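Local coordinates for protein endoglucanase (Clostridium thermocellum, PDB 2E0P) that probably hydrolyses internal beta-1,4-glucosidic links of cellulose and xyloglucan through its glycoside hydrolase family 44 catalytic domain, at residues V279-W284 and A356-D361. Residues are numbered along the deposited sequence; the frame is centred on the assembly and turned at random.
With BGC (beta-D-glucopyranose), chain B.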
# COMPACT_ATOMS: atom_id res chain seq x y z
N VAL A 279 -9.76 -3.50 7.25
CA VAL A 279 -8.54 -3.83 6.54
C VAL A 279 -7.31 -3.86 7.46
O VAL A 279 -7.04 -2.88 8.14
CB VAL A 279 -8.28 -2.77 5.42
CG1 VAL A 279 -7.13 -3.24 4.51
CG2 VAL A 279 -9.57 -2.52 4.60
N LEU A 280 -6.61 -5.00 7.48
CA LEU A 280 -5.37 -5.13 8.26
C LEU A 280 -4.38 -4.39 7.37
O LEU A 280 -4.17 -4.75 6.21
CB LEU A 280 -4.96 -6.59 8.41
CG LEU A 280 -3.62 -6.82 9.11
CD1 LEU A 280 -3.69 -6.37 10.57
CD2 LEU A 280 -3.27 -8.29 9.02
N ASP A 281 -3.75 -3.38 7.96
CA ASP A 281 -2.87 -2.46 7.25
C ASP A 281 -1.44 -2.49 7.78
O ASP A 281 -1.21 -2.22 8.96
CB ASP A 281 -3.52 -1.07 7.43
CG ASP A 281 -2.71 0.08 6.87
OD1 ASP A 281 -1.50 -0.07 6.58
OD2 ASP A 281 -3.30 1.19 6.75
N VAL A 282 -0.49 -2.83 6.91
CA VAL A 282 0.93 -2.86 7.30
C VAL A 282 1.82 -2.20 6.25
O VAL A 282 1.42 -2.02 5.09
CB VAL A 282 1.46 -4.31 7.51
CG1 VAL A 282 0.66 -4.99 8.61
CG2 VAL A 282 1.39 -5.13 6.20
N HIS A 283 3.02 -1.82 6.68
CA HIS A 283 4.01 -1.22 5.79
C HIS A 283 5.09 -2.30 5.60
O HIS A 283 5.49 -2.96 6.57
CB HIS A 283 4.65 0.01 6.42
CG HIS A 283 3.70 1.15 6.66
ND1 HIS A 283 2.40 1.17 6.19
CD2 HIS A 283 3.88 2.31 7.32
CE1 HIS A 283 1.82 2.30 6.55
NE2 HIS A 283 2.70 3.02 7.24
N TRP A 284 5.57 -2.47 4.37
CA TRP A 284 6.58 -3.47 4.09
C TRP A 284 7.71 -2.93 3.22
O TRP A 284 7.58 -2.85 2.00
CB TRP A 284 5.93 -4.69 3.39
CG TRP A 284 6.89 -5.82 3.05
CD1 TRP A 284 7.45 -6.09 1.83
CD2 TRP A 284 7.38 -6.83 3.95
NE1 TRP A 284 8.26 -7.21 1.91
CE2 TRP A 284 8.23 -7.69 3.20
CE3 TRP A 284 7.18 -7.11 5.31
CZ2 TRP A 284 8.88 -8.79 3.76
CZ3 TRP A 284 7.83 -8.22 5.87
CH2 TRP A 284 8.67 -9.04 5.09
N ALA A 356 -3.97 -4.86 3.38
CA ALA A 356 -3.42 -3.77 2.57
C ALA A 356 -1.97 -3.49 2.95
O ALA A 356 -1.60 -3.61 4.12
CB ALA A 356 -4.25 -2.49 2.76
N ILE A 357 -1.16 -3.16 1.94
CA ILE A 357 0.25 -2.82 2.15
C ILE A 357 0.26 -1.34 1.79
O ILE A 357 0.39 -0.97 0.62
CB ILE A 357 1.19 -3.59 1.20
CG1 ILE A 357 0.86 -5.09 1.25
CG2 ILE A 357 2.65 -3.33 1.60
CD1 ILE A 357 0.95 -5.72 2.66
N THR A 358 0.11 -0.49 2.80
CA THR A 358 -0.01 0.93 2.56
C THR A 358 1.25 1.74 2.34
O THR A 358 1.19 2.93 2.04
CB THR A 358 -0.88 1.59 3.63
OG1 THR A 358 -0.30 1.35 4.92
CG2 THR A 358 -2.29 1.03 3.59
N GLU A 359 2.40 1.10 2.53
CA GLU A 359 3.69 1.72 2.21
C GLU A 359 4.64 0.58 1.86
O GLU A 359 4.64 -0.46 2.52
CB GLU A 359 4.30 2.50 3.39
CG GLU A 359 3.68 3.88 3.62
CD GLU A 359 4.37 4.65 4.72
OE1 GLU A 359 5.60 4.46 4.89
OE2 GLU A 359 3.70 5.44 5.42
N TYR A 360 5.42 0.77 0.79
CA TYR A 360 6.42 -0.21 0.37
C TYR A 360 7.27 0.45 -0.71
O TYR A 360 6.85 1.45 -1.31
CB TYR A 360 5.78 -1.50 -0.17
CG TYR A 360 5.05 -1.33 -1.49
CD1 TYR A 360 5.74 -1.47 -2.70
CD2 TYR A 360 3.70 -0.99 -1.52
CE1 TYR A 360 5.09 -1.26 -3.92
CE2 TYR A 360 3.03 -0.78 -2.74
CZ TYR A 360 3.75 -0.92 -3.93
OH TYR A 360 3.13 -0.69 -5.15
N ASP A 361 8.46 -0.09 -0.92
CA ASP A 361 9.39 0.42 -1.93
C ASP A 361 10.49 -0.62 -2.06
O ASP A 361 11.18 -0.91 -1.09
CB ASP A 361 9.95 1.78 -1.48
CG ASP A 361 11.02 2.34 -2.42
OD1 ASP A 361 11.14 1.88 -3.57
OD2 ASP A 361 11.74 3.27 -1.99
C2 BGC B . 6.47 6.16 6.60
C3 BGC B . 6.93 7.59 6.25
C4 BGC B . 8.40 7.58 5.85
C5 BGC B . 8.59 6.39 4.93
C6 BGC B . 10.06 6.39 4.48
C1 BGC B . 7.65 5.26 6.93
O1 BGC B . 8.50 5.59 8.04
O2 BGC B . 5.45 6.09 7.60
O3 BGC B . 6.57 8.59 7.21
O4 BGC B . 8.94 8.75 5.20
O5 BGC B . 8.37 5.18 5.68
O6 BGC B . 10.27 5.41 3.46
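Asp281 pairs with Ala356 and Val282 with Ile357 where strands 279-284 and 356-358 run parallel, their axes 4.8 Å apart at closest and inclined at 45°. Ala356 N donates to Leu280 O at 2.8 Å, and Val282 N returns a bond to Ala356 O. Beyond this, segment 356-361 turns a corner at Glu359: Thr358 N reaches Val282 O by a bent bond, and the next amide of the partner strand to bond across, Trp284 N, passes over Thr358 O and finds Glu359 O at 2.9 Å. Thr358 O bonds instead to Thr390 and Asn31. At the N-terminal end of the pairing, Val279 CG1 presses on Ala356 CB at 3.5 Å, tighter than usual for two carbons. On the face shared by Val282, Trp284 and Ile357, the methyl Val282 CG2 meets the Ile357 CD1 tip at 3.6 Å, while the Ile357 branch methyl CG2, lying opposite the residue's own N, faces Trp284 CB.

These are neighbouring strands of the (beta/alpha)8 barrel of a family 44 glycoside hydrolase, and their C-terminal ends illustrate how such a barrel presents its sugar-binding groups. On the other face, Glu359 lies across the His283 imidazole: its CB sits 3.7 Å from the ring centroid, over the face, and its carboxylate stacks offset toward the rim, the two planes 22° apart. With CG anti to the carbonyl carbon (chi1 -78°) and the chain extended beyond it, the carboxylate reaches a bound beta-D-glucopyranose, whose O2 donates to Glu359 OE2 at 2.9 Å. Arg42 forms a salt bridge with that same oxygen and Tyr285 OH bonds to OE1, so both carboxylate oxygens are held; Glu186 binds the sugar as well. Thr358 crosses Asp281 at about a right angle, its OG1 modelled as a donor to Asp281 OD1, though its position is doubtful.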